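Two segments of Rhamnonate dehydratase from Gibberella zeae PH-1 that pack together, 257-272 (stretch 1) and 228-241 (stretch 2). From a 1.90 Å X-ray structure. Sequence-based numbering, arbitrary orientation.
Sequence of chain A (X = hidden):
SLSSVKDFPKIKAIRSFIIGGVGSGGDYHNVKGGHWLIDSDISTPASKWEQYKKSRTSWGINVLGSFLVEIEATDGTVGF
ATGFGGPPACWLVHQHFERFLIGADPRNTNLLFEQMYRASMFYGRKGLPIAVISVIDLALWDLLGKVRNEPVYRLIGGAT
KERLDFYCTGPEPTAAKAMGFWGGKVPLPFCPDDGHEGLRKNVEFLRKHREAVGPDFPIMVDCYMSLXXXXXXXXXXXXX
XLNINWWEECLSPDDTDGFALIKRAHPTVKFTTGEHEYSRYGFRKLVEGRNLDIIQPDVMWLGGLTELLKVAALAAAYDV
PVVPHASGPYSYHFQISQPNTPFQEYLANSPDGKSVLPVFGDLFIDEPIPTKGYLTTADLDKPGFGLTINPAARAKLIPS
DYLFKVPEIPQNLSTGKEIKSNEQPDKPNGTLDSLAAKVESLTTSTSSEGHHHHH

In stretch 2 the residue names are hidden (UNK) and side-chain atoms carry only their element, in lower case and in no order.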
ATOM      1  N   ASP A 257      12.026   6.501  10.167  1.00 13.52           N
ATOM      2  CA  ASP A 257      11.028   5.540   9.703  1.00 15.28           C
ATOM      3  C   ASP A 257      10.380   4.842  10.905  1.00 14.10           C
ATOM      4  O   ASP A 257       9.236   4.399  10.836  1.00 13.50           O
ATOM      5  CB  ASP A 257      11.661   4.478   8.793  1.00 17.12           C
ATOM      6  CG  ASP A 257      12.163   5.052   7.476  1.00 22.70           C
ATOM      7  OD1 ASP A 257      11.508   5.963   6.931  1.00 22.86           O
ATOM      8  OD2 ASP A 257      13.208   4.579   6.976  1.00 27.11           O
ATOM      9  N   GLY A 258      11.123   4.753  12.004  1.00 12.64           N
ATOM     10  CA  GLY A 258      10.614   4.105  13.202  1.00 12.56           C
ATOM     11  C   GLY A 258       9.402   4.761  13.848  1.00 12.66           C
ATOM     12  O   GLY A 258       8.681   4.117  14.611  1.00 12.28           O
ATOM     13  N   PHE A 259       9.164   6.035  13.562  1.00  9.87           N
ATOM     14  CA  PHE A 259       8.016   6.707  14.155  1.00 11.81           C
ATOM     15  C   PHE A 259       6.688   6.135  13.678  1.00 12.61           C
ATOM     16  O   PHE A 259       5.667   6.293  14.343  1.00 10.47           O
ATOM     17  CB  PHE A 259       8.094   8.213  13.903  1.00 12.53           C
ATOM     18  CG  PHE A 259       9.071   8.907  14.803  1.00 13.84           C
ATOM     19  CD1 PHE A 259       8.794   9.051  16.162  1.00 12.39           C
ATOM     20  CD2 PHE A 259      10.304   9.332  14.320  1.00 12.91           C
ATOM     21  CE1 PHE A 259       9.736   9.605  17.026  1.00 12.97           C
ATOM     22  CE2 PHE A 259      11.256   9.887  15.180  1.00 11.48           C
ATOM     23  CZ  PHE A 259      10.971  10.021  16.533  1.00 10.42           C
ATOM     24  N   ALA A 260       6.702   5.456  12.534  1.00 11.46           N
ATOM     25  CA  ALA A 260       5.482   4.843  12.018  1.00 11.85           C
ATOM     26  C   ALA A 260       5.070   3.740  12.998  1.00 12.10           C
ATOM     27  O   ALA A 260       3.882   3.531  13.267  1.00 10.63           O
ATOM     28  CB  ALA A 260       5.735   4.251  10.638  1.00 14.31           C
ATOM     29  N   LEU A 261       6.070   3.042  13.529  1.00 10.62           N
ATOM     30  CA  LEU A 261       5.846   1.965  14.484  1.00 11.40           C
ATOM     31  C   LEU A 261       5.451   2.550  15.836  1.00 11.03           C
ATOM     32  O   LEU A 261       4.586   2.013  16.533  1.00 10.51           O
ATOM     33  CB  LEU A 261       7.118   1.125  14.636  1.00 11.48           C
ATOM     34  CG  LEU A 261       7.663   0.458  13.369  1.00 12.76           C
ATOM     35  CD1 LEU A 261       9.055  -0.094  13.648  1.00 14.44           C
ATOM     36  CD2 LEU A 261       6.725  -0.655  12.921  1.00 13.25           C
ATOM     37  N   ILE A 262       6.088   3.652  16.211  1.00 11.04           N
ATOM     38  CA  ILE A 262       5.774   4.292  17.481  1.00 10.52           C
ATOM     39  C   ILE A 262       4.337   4.809  17.469  1.00 11.65           C
ATOM     40  O   ILE A 262       3.610   4.667  18.454  1.00 13.21           O
ATOM     41  CB  ILE A 262       6.760   5.449  17.779  1.00 11.48           C
ATOM     42  CG1 ILE A 262       8.140   4.871  18.121  1.00 11.09           C
ATOM     43  CG2 ILE A 262       6.256   6.290  18.943  1.00 13.25           C
ATOM     44  CD1 ILE A 262       9.214   5.919  18.320  1.00 10.92           C
ATOM     45  N   LYS A 263       3.919   5.392  16.349  1.00 10.50           N
ATOM     46  CA  LYS A 263       2.561   5.913  16.236  1.00 11.01           C
ATOM     47  C   LYS A 263       1.516   4.797  16.206  1.00 10.89           C
ATOM     48  O   LYS A 263       0.381   4.993  16.639  1.00 12.41           O
ATOM     49  CB  LYS A 263       2.432   6.789  14.989  1.00 10.61           C
ATOM     50  CG  LYS A 263       2.997   8.199  15.149  1.00 11.87           C
ATOM     51  CD  LYS A 263       2.143   9.038  16.098  1.00 12.11           C
ATOM     52  CE  LYS A 263       2.570  10.501  16.078  1.00 13.43           C
ATOM     53  NZ  LYS A 263       1.714  11.346  16.961  1.00 14.39           N
ATOM     54  N   ARG A 264       1.892   3.629  15.697  1.00  9.83           N
ATOM     55  CA  ARG A 264       0.962   2.506  15.654  1.00 10.85           C
ATOM     56  C   ARG A 264       0.632   2.102  17.087  1.00 10.66           C
ATOM     57  O   ARG A 264      -0.490   1.703  17.395  1.00  8.79           O
ATOM     58  CB  ARG A 264       1.581   1.313  14.912  1.00 11.37           C
ATOM     59  CG  ARG A 264       0.750   0.036  15.008  1.00 15.82           C
ATOM     60  CD  ARG A 264       1.315  -1.103  14.156  1.00 15.79           C
ATOM     61  NE  ARG A 264       2.585  -1.619  14.661  1.00 15.43           N
ATOM     62  CZ  ARG A 264       3.270  -2.600  14.080  1.00 16.06           C
ATOM     63  NH1 ARG A 264       2.805  -3.172  12.976  1.00 15.60           N
ATOM     64  NH2 ARG A 264       4.422  -3.007  14.598  1.00 15.54           N
ATOM     65  N   ALA A 265       1.623   2.218  17.963  1.00  9.24           N
ATOM     66  CA  ALA A 265       1.448   1.857  19.362  1.00 11.56           C
ATOM     67  C   ALA A 265       0.819   2.978  20.185  1.00 10.46           C
ATOM     68  O   ALA A 265      -0.044   2.729  21.028  1.00  9.75           O
ATOM     69  CB  ALA A 265       2.791   1.468  19.968  1.00  9.92           C
ATOM     70  N   HIS A 266       1.244   4.211  19.934  1.00 10.65           N
ATOM     71  CA  HIS A 266       0.740   5.356  20.692  1.00 11.10           C
ATOM     72  C   HIS A 266       0.229   6.470  19.780  1.00 11.17           C
ATOM     73  O   HIS A 266       0.787   7.564  19.755  1.00  9.83           O
ATOM     74  CB  HIS A 266       1.860   5.905  21.580  1.00  9.68           C
ATOM     75  CG  HIS A 266       2.349   4.934  22.608  1.00 10.91           C
ATOM     76  ND1 HIS A 266       1.562   4.497  23.650  1.00  8.95           N
ATOM     77  CD2 HIS A 266       3.546   4.316  22.754  1.00 10.20           C
ATOM     78  CE1 HIS A 266       2.251   3.650  24.396  1.00 10.80           C
ATOM     79  NE2 HIS A 266       3.459   3.524  23.873  1.00 11.11           N
ATOM     80  N   PRO A 267      -0.856   6.213  19.038  1.00 11.31           N
ATOM     81  CA  PRO A 267      -1.407   7.223  18.128  1.00 11.77           C
ATOM     82  C   PRO A 267      -1.976   8.492  18.770  1.00 11.87           C
ATOM     83  O   PRO A 267      -2.170   9.496  18.082  1.00 12.84           O
ATOM     84  CB  PRO A 267      -2.453   6.435  17.341  1.00 11.65           C
ATOM     85  CG  PRO A 267      -2.942   5.436  18.355  1.00 13.54           C
ATOM     86  CD  PRO A 267      -1.648   4.971  18.993  1.00 11.41           C
ATOM     87  N   THR A 268      -2.240   8.464  20.073  1.00 11.48           N
ATOM     88  CA  THR A 268      -2.775   9.650  20.743  1.00 11.88           C
ATOM     89  C   THR A 268      -1.688  10.432  21.485  1.00 12.32           C
ATOM     90  O   THR A 268      -1.985  11.379  22.215  1.00 11.63           O
ATOM     91  CB  THR A 268      -3.881   9.283  21.757  1.00 12.27           C
ATOM     92  OG1 THR A 268      -3.300   8.584  22.862  1.00 14.13           O
ATOM     93  CG2 THR A 268      -4.934   8.392  21.103  1.00 13.40           C
ATOM     94  N   VAL A 269      -0.432  10.032  21.305  1.00 10.90           N
ATOM     95  CA  VAL A 269       0.685  10.704  21.965  1.00 11.63           C
ATOM     96  C   VAL A 269       1.513  11.475  20.942  1.00 12.25           C
ATOM     97  O   VAL A 269       1.738  11.003  19.825  1.00 10.86           O
ATOM     98  CB  VAL A 269       1.597   9.689  22.691  1.00 12.62           C
ATOM     99  CG1 VAL A 269       2.753  10.411  23.367  1.00 10.90           C
ATOM    100  CG2 VAL A 269       0.791   8.913  23.722  1.00 12.50           C
ATOM    101  N   LYS A 270       1.970  12.662  21.329  1.00 11.53           N
ATOM    102  CA  LYS A 270       2.763  13.498  20.435  1.00 10.84           C
ATOM    103  C   LYS A 270       4.256  13.178  20.456  1.00 10.87           C
ATOM    104  O   LYS A 270       4.848  12.968  21.519  1.00  9.81           O
ATOM    105  CB  LYS A 270       2.561  14.981  20.780  1.00 12.54           C
ATOM    106  CG  LYS A 270       1.119  15.465  20.635  1.00 16.84           C
ATOM    107  CD  LYS A 270       1.055  16.988  20.544  1.00 21.51           C
ATOM    108  CE  LYS A 270       1.203  17.646  21.898  1.00 24.89           C
ATOM    109  NZ  LYS A 270      -0.017  17.441  22.725  1.00 28.83           N
ATOM    110  N   PHE A 271       4.854  13.147  19.269  1.00 10.20           N
ATOM    111  CA  PHE A 271       6.279  12.880  19.115  1.00  8.76           C
ATOM    112  C   PHE A 271       6.886  13.956  18.225  1.00  8.21           C
ATOM    113  O   PHE A 271       6.236  14.429  17.291  1.00 10.30           O
ATOM    114  CB  PHE A 271       6.487  11.499  18.494  1.00 10.54           C
ATOM    115  CG  PHE A 271       6.070  10.381  19.397  1.00 11.73           C
ATOM    116  CD1 PHE A 271       6.927   9.924  20.394  1.00  9.67           C
ATOM    117  CD2 PHE A 271       4.791   9.843  19.309  1.00 10.50           C
ATOM    118  CE1 PHE A 271       6.514   8.948  21.298  1.00 12.09           C
ATOM    119  CE2 PHE A 271       4.365   8.865  20.208  1.00 11.43           C
ATOM    120  CZ  PHE A 271       5.230   8.419  21.207  1.00 10.78           C
ATOM    121  N   THR A 272       8.124  14.347  18.521  1.00  8.89           N
ATOM    122  CA  THR A 272       8.804  15.379  17.746  1.00  9.70           C
ATOM    123  C   THR A 272      10.256  14.984  17.506  1.00 11.04           C
ATOM    124  O   THR A 272      10.774  14.070  18.146  1.00 11.67           O
ATOM    125  CB  THR A 272       8.803  16.738  18.490  1.00 10.35           C
ATOM    126  OG1 THR A 272       9.764  16.699  19.555  1.00 11.87           O
ATOM    127  CG2 THR A 272       7.424  17.028  19.084  1.00  9.58           C
ATOM    128  N   UNK A 228      15.144   3.645  21.350  1.00 11.31           N
ATOM    129  CA  UNK A 228      14.851   2.800  20.201  1.00 13.12           C
ATOM    130  C   UNK A 228      13.342   2.576  20.209  1.00 13.63           C
ATOM    131  O   UNK A 228      12.667   2.938  21.176  1.00 14.26           O
ATOM    132  c   UNK A 228      15.616   1.474  20.285  1.00 13.61           C
ATOM    133  o   UNK A 228      14.107   0.305  21.725  1.00 13.66           O
ATOM    134  n   UNK A 228      16.267   0.382  22.333  1.00 13.55           N
ATOM    135  c   UNK A 228      15.264   0.671  21.514  1.00 14.45           C
ATOM    136  N   UNK A 229      12.809   1.986  19.145  1.00 12.70           N
ATOM    137  CA  UNK A 229      11.368   1.781  19.049  1.00 12.10           C
ATOM    138  C   UNK A 229      10.714   1.048  20.211  1.00 12.46           C
ATOM    139  O   UNK A 229       9.758   1.557  20.804  1.00 11.22           O
ATOM    140  c   UNK A 229      11.344   1.976  16.546  1.00 11.08           C
ATOM    141  c   UNK A 229       9.507   0.748  17.699  1.00 12.98           C
ATOM    142  c   UNK A 229      10.997   1.072  17.724  1.00 13.07           C
ATOM    143  N   UNK A 230      11.211  -0.143  20.538  1.00 11.36           N
ATOM    144  CA  UNK A 230      10.631  -0.921  21.629  1.00 12.84           C
ATOM    145  C   UNK A 230      10.692  -0.207  22.974  1.00 13.42           C
ATOM    146  O   UNK A 230       9.703  -0.171  23.710  1.00 13.77           O
ATOM    147  c   UNK A 230      11.331  -2.279  21.757  1.00 15.59           C
ATOM    148  o   UNK A 230      11.079  -3.090  20.624  1.00 21.14           O
ATOM    149  N   UNK A 231      11.853   0.351  23.298  1.00 12.42           N
ATOM    150  CA  UNK A 231      12.012   1.040  24.574  1.00 12.84           C
ATOM    151  C   UNK A 231      11.095   2.256  24.664  1.00 11.70           C
ATOM    152  O   UNK A 231      10.457   2.491  25.693  1.00 11.32           O
ATOM    153  o   UNK A 231      14.391   3.421  30.037  1.00 15.47           O
ATOM    154  c   UNK A 231      14.169   2.943  28.767  1.00 15.07           C
ATOM    155  c   UNK A 231      14.267   1.584  28.510  1.00 16.17           C
ATOM    156  c   UNK A 231      13.464   1.475  24.778  1.00 12.36           C
ATOM    157  c   UNK A 231      13.733   1.990  26.173  1.00 13.12           C
ATOM    158  c   UNK A 231      13.856   3.831  27.748  1.00 13.78           C
ATOM    159  c   UNK A 231      14.046   1.114  27.214  1.00 14.56           C
ATOM    160  c   UNK A 231      13.644   3.352  26.462  1.00 14.94           C
ATOM    161  N   UNK A 232      11.029   3.027  23.584  1.00 11.46           N
ATOM    162  CA  UNK A 232      10.175   4.209  23.550  1.00 12.05           C
ATOM    163  C   UNK A 232       8.728   3.808  23.806  1.00 10.86           C
ATOM    164  O   UNK A 232       8.031   4.430  24.608  1.00 10.55           O
ATOM    165  c   UNK A 232      10.255   4.925  22.186  1.00 11.14           C
ATOM    166  c   UNK A 232       9.295   6.109  22.143  1.00 10.80           C
ATOM    167  o   UNK A 232      11.590   5.399  21.974  1.00 11.88           O
ATOM    168  N   UNK A 233       8.278   2.761  23.122  1.00 10.72           N
ATOM    169  CA  UNK A 233       6.912   2.287  23.284  1.00  9.72           C
ATOM    170  C   UNK A 233       6.622   1.866  24.723  1.00 11.03           C
ATOM    171  O   UNK A 233       5.561   2.184  25.264  1.00 11.70           O
ATOM    172  c   UNK A 233       5.330   0.396  22.698  1.00  9.71           C
ATOM    173  c   UNK A 233       6.503   1.662  20.878  1.00 10.23           C
ATOM    174  c   UNK A 233       6.270   0.602  19.810  1.00 10.67           C
ATOM    175  c   UNK A 233       6.618   1.112  22.307  1.00 10.30           C
ATOM    176  N   UNK A 234       7.560   1.165  25.355  1.00 11.37           N
ATOM    177  CA  UNK A 234       7.344   0.733  26.732  1.00 14.42           C
ATOM    178  C   UNK A 234       7.389   1.898  27.721  1.00 12.53           C
ATOM    179  O   UNK A 234       6.594   1.946  28.657  1.00 12.38           O
ATOM    180  o   UNK A 234      10.136  -2.186  28.432  1.00 31.98           O
ATOM    181  o   UNK A 234       8.537  -2.748  29.826  1.00 33.82           O
ATOM    182  c   UNK A 234       8.263  -0.718  28.617  1.00 24.96           C
ATOM    183  c   UNK A 234       9.033  -1.975  28.977  1.00 29.20           C
ATOM    184  c   UNK A 234       8.370  -0.332  27.141  1.00 17.27           C
ATOM    185  N   UNK A 235       8.315   2.827  27.510  1.00 12.04           N
ATOM    186  CA  UNK A 235       8.454   3.990  28.389  1.00 12.13           C
ATOM    187  C   UNK A 235       7.212   4.875  28.325  1.00 12.81           C
ATOM    188  O   UNK A 235       6.681   5.300  29.355  1.00 12.49           O
ATOM    189  c   UNK A 235       9.689   4.808  27.994  1.00 12.00           C
ATOM    190  c   UNK A 235      10.120   5.839  30.241  1.00 13.78           C
ATOM    191  c   UNK A 235      11.179   6.796  28.190  1.00 14.93           C
ATOM    192  c   UNK A 235       9.940   6.119  28.751  1.00 13.80           C
ATOM    193  N   UNK A 236       6.751   5.163  27.114  1.00 10.89           N
ATOM    194  CA  UNK A 236       5.569   5.992  26.956  1.00 11.09           C
ATOM    195  C   UNK A 236       4.373   5.319  27.627  1.00 11.86           C
ATOM    196  O   UNK A 236       3.598   5.973  28.325  1.00 12.46           O
ATOM    197  c   UNK A 236       5.281   6.263  25.459  1.00 11.34           C
ATOM    198  c   UNK A 236       6.358   7.198  24.906  1.00 10.24           C
ATOM    199  c   UNK A 236       3.905   6.900  25.283  1.00 11.16           C
ATOM    200  N   UNK A 237       4.235   4.009  27.437  1.00 12.20           N
ATOM    201  CA  UNK A 237       3.129   3.283  28.049  1.00 13.84           C
ATOM    202  C   UNK A 237       3.199   3.405  29.572  1.00 13.28           C
ATOM    203  O   UNK A 237       2.187   3.638  30.230  1.00 13.57           O
ATOM    204  c   UNK A 237       1.965   1.021  28.164  1.00 16.49           C
ATOM    205  n   UNK A 237       0.801  -2.639  27.925  1.00 22.91           N
ATOM    206  c   UNK A 237       2.030  -0.455  27.786  1.00 17.71           C
ATOM    207  c   UNK A 237       3.168   1.802  27.657  1.00 12.85           C
ATOM    208  c   UNK A 237       0.775  -1.184  28.254  1.00 20.84           C
ATOM    209  N   UNK A 238       4.401   3.265  30.120  1.00 13.47           N
ATOM    210  CA  UNK A 238       4.597   3.346  31.565  1.00 15.23           C
ATOM    211  C   UNK A 238       4.339   4.734  32.144  1.00 16.00           C
ATOM    212  O   UNK A 238       4.127   4.869  33.349  1.00 17.16           O
ATOM    213  c   UNK A 238       6.006   2.895  31.922  1.00 14.93           C
ATOM    214  N   UNK A 239       4.349   5.758  31.295  1.00 14.42           N
ATOM    215  CA  UNK A 239       4.135   7.134  31.750  1.00 16.18           C
ATOM    216  C   UNK A 239       2.798   7.734  31.343  1.00 17.32           C
ATOM    217  O   UNK A 239       2.596   8.941  31.482  1.00 16.98           O
ATOM    218  s   UNK A 239       6.899   7.670  31.772  1.00 15.74           S
ATOM    219  c   UNK A 239       5.239   8.048  31.210  1.00 15.57           C
ATOM    220  N   UNK A 240       1.880   6.909  30.857  1.00 19.34           N
ATOM    221  CA  UNK A 240       0.595   7.422  30.401  1.00 22.46           C
ATOM    222  C   UNK A 240      -0.167   8.314  31.382  1.00 22.77           C
ATOM    223  O   UNK A 240      -0.734   9.325  30.974  1.00 22.93           O
ATOM    224  c   UNK A 240       0.453   6.608  27.555  1.00 29.26           C
ATOM    225  c   UNK A 240       0.252   5.577  28.660  1.00 27.47           C
ATOM    226  c   UNK A 240      -0.710   4.490  28.201  1.00 28.04           C
ATOM    227  c   UNK A 240      -0.291   6.267  29.922  1.00 24.77           C
ATOM    228  N   UNK A 241      -0.168   7.973  32.666  1.00 22.60           N
ATOM    229  CA  UNK A 241      -0.888   8.788  33.644  1.00 24.26           C
ATOM    230  C   UNK A 241      -0.191  10.104  33.997  1.00 22.67           C
ATOM    231  O   UNK A 241      -0.748  10.931  34.723  1.00 21.99           O
ATOM    232  c   UNK A 241       0.135   7.479  35.558  1.00 34.57           C
ATOM    233  o   UNK A 241       0.044   6.795  36.602  1.00 39.16           O
ATOM    234  o   UNK A 241       1.228   7.760  35.021  1.00 38.62           O
ATOM    235  c   UNK A 241      -1.142   7.986  34.921  1.00 29.22           C
TER

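Position 228 carries two side-chain carbons, the second bearing one oxygen and one nitrogen: an amide, Asn-228. It precedes the helix as N-cap; its OD1 accepts from the backbone N of position 231 at 2.7 Å, with an angle of 172°.

Position 229 has three carbons, one carrying two. The fork lies at CB, which points toward stretch 1, and one tip sits 3.9 Å from Leu-261 CB; this is Val-229. Its CG2 also lies 3.9 Å from Gly-258 O, and an ideal CB on that glycine would fall a tight 3.1 Å from Val-229 CG2.

Position 230, one carbon then one oxygen, is Ser-230, directed away from stretch 1. Position 231 shows one carbon and a six-carbon ring bearing an oxygen: Tyr-231, likewise without contact.

Position 232 has a carbon carrying one oxygen and one carbon, hence Thr-232. The two arms diverge: OG1 donates to Asn-228 O at 2.8 Å, while CG2 meets Ile-262 CD1 at 3.8 Å and Phe-271 CE1 at 4.1 Å.

Position 233 has four carbons, forked at the first, with one arm two carbons long: Ile-233. That longer arm ends in CD1, 3.6 Å from Ala-265 CB.

Position 234, three carbons ending in two oxygens, is Glu-234, pointing away. Position 235, four carbons forked at the second, is Leu-235, whose side chain stays 7.6 Å or more from stretch 1.

Position 236 again has three carbons forked at CB, one tip centred over the His-266 ring: Val-236. Its CG1 is 3.5 Å from the ring centroid and 3° off the normal, a CH-pi contact; its CG2 approaches the edge of the Phe-271 ring, 4.0 Å from CE1.

Position 237, four carbons in a row ending in nitrogen, is Lys-237, fully extended; its end leads away. Position 238, a lone carbon, is Ala-238. Position 239, carbon then sulfur, is Cys-239, the first residue to leave helical phi/psi.

Position 240, four carbons forked at the second, is Leu-240, with CD2 4.5 Å from Val-269 CG2. Position 241, two carbons and two oxygens, is Asp-241, out of reach.

The two helices run at 26° between their N-to-C directions, 9.8 Å apart at closest approach, with Ile-262 and Ile-233 CA atoms 6.2 Å apart. Aliphatic packing is joined by one directional bond: His-266 NE2 donates to Ile-233 O at 2.9 Å and 165°. Because that oxygen lies near the ring plane, the imidazole can bond at its edge while Val-236 covers a face. Together the stretches bury 511 Å².

Stretch 2, residues 228-241: NVSYTIELVKACLD
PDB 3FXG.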